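PDB 4AMM: DYNE8 from Micromonospora chersina, which is an iterative polyketide synthase of enediyne (dynemicin) biosynthesis, present here as its acyltransferase domain, which probably loads acyl building blocks for chain extension. Local coordinates for residues A10-A13 and A14-T17. Sequence-based numbering, arbitrary orientation.
Sequences APDA and AALT
Asp12 caps the N-terminus of helix 13-27 by accepting a hydrogen bond from Ala15 N. This is a local contact within one continuous piece of chain, where strand 4-10 leads through a short loop into the helix. It lies at the surface, in the part of the acyltransferase domain that holds the four-stranded antiparallel sheet.

The capping bond runs from Ala15 N to Asp12 OD1 at 3.0 Å and is fairly straight, with an N-H...O angle of 160°. The amide meets the carboxylate oxygen nearly along its C-O direction. Asp12 CG sits between its own backbone N and carbonyl carbon (chi1 53°), which turns OD1 toward the amide of Ala15. OD1 also touches Ala15 CB at 3.4 Å. The negative charge next to the helix N-terminus probably interacts favourably with the helix dipole.

Asp12 uses its backbone as well. Its carbonyl oxygen accepts from Leu16 N at 2.9 Å, the first i to i+4 bond of the helix. Ala13 O then accepts from Thr17 N at 2.9 Å and continues the pattern.

Small apolar groups close the turn from the strand side. Ala10 CB lies over the backbone between Ala15 and Leu16, 3.5 Å from Leu16 N. It also packs on Ala15 CB at 3.8 Å. Pro11 adds CD, 3.9 Å from Ala15 CB.

Ala10 is held in the sheet by backbone hydrogen bonding with Ala52, at the start of the adjacent antiparallel strand 52-58. At the other end of the turn, Thr17 packs against Leu72 and Leu75 of helix 61-76.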
loop_
_atom_site.group_PDB
_atom_site.type_symbol
_atom_site.label_atom_id
_atom_site.label_comp_id
_atom_site.label_asym_id
_atom_site.label_seq_id
_atom_site.Cartn_x
_atom_site.Cartn_y
_atom_site.Cartn_z
ATOM N N ALA A 10 -11.825 -25.455 -6.153
ATOM C CA ALA A 10 -12.242 -26.668 -6.843
ATOM C C ALA A 10 -11.316 -26.901 -8.026
ATOM O O ALA A 10 -10.484 -26.063 -8.410
ATOM C CB ALA A 10 -13.724 -26.547 -7.231
ATOM N N PRO A 11 -11.497 -28.078 -8.695
ATOM C CA PRO A 11 -10.533 -28.325 -9.760
ATOM C C PRO A 11 -10.723 -27.523 -11.026
ATOM O O PRO A 11 -9.777 -27.380 -11.800
ATOM C CB PRO A 11 -10.738 -29.856 -10.081
ATOM C CG PRO A 11 -11.245 -30.394 -8.883
ATOM C CD PRO A 11 -12.111 -29.310 -8.208
ATOM N N ASP A 12 -11.909 -27.004 -11.297
ATOM C CA ASP A 12 -12.131 -26.226 -12.511
ATOM C C ASP A 12 -13.376 -25.369 -12.315
ATOM O O ASP A 12 -14.030 -25.459 -11.278
ATOM C CB ASP A 12 -12.259 -27.141 -13.779
ATOM C CG ASP A 12 -13.282 -28.232 -13.638
ATOM O OD1 ASP A 12 -14.386 -28.091 -13.037
ATOM O OD2 ASP A 12 -12.952 -29.305 -14.199
ATOM N N ALA A 13 -13.720 -24.605 -13.345
ATOM C CA ALA A 13 -14.869 -23.690 -13.215
ATOM C C ALA A 13 -16.197 -24.373 -12.968
ATOM O O ALA A 13 -17.020 -23.895 -12.187
ATOM C CB ALA A 13 -15.020 -22.800 -14.444
ATOM N N ALA A 14 -16.483 -25.446 -13.709
ATOM C CA ALA A 14 -17.727 -26.165 -13.446
ATOM C C ALA A 14 -17.880 -26.664 -12.028
ATOM O O ALA A 14 -18.928 -26.541 -11.421
ATOM C CB ALA A 14 -17.833 -27.389 -14.448
ATOM N N ALA A 15 -16.810 -27.234 -11.475
ATOM C CA ALA A 15 -16.822 -27.778 -10.148
ATOM C C ALA A 15 -16.927 -26.618 -9.119
ATOM O O ALA A 15 -17.549 -26.794 -8.065
ATOM C CB ALA A 15 -15.531 -28.626 -9.901
ATOM N N LEU A 16 -16.275 -25.486 -9.447
ATOM C CA LEU A 16 -16.387 -24.340 -8.498
ATOM C C LEU A 16 -17.792 -23.820 -8.506
ATOM O O LEU A 16 -18.317 -23.525 -7.417
ATOM C CB LEU A 16 -15.362 -23.272 -8.892
ATOM C CG LEU A 16 -15.310 -22.052 -7.909
ATOM C CD1 LEU A 16 -14.979 -22.544 -6.470
ATOM C CD2 LEU A 16 -14.392 -21.017 -8.506
ATOM N N THR A 17 -18.435 -23.748 -9.687
ATOM C CA THR A 17 -19.868 -23.327 -9.697
ATOM C C THR A 17 -20.727 -24.221 -8.756
ATOM O O THR A 17 -21.517 -23.764 -7.926
ATOM C CB THR A 17 -20.435 -23.399 -11.117
ATOM O OG1 THR A 17 -19.840 -22.388 -11.937
ATOM C CG2 THR A 17 -21.992 -23.154 -11.121
#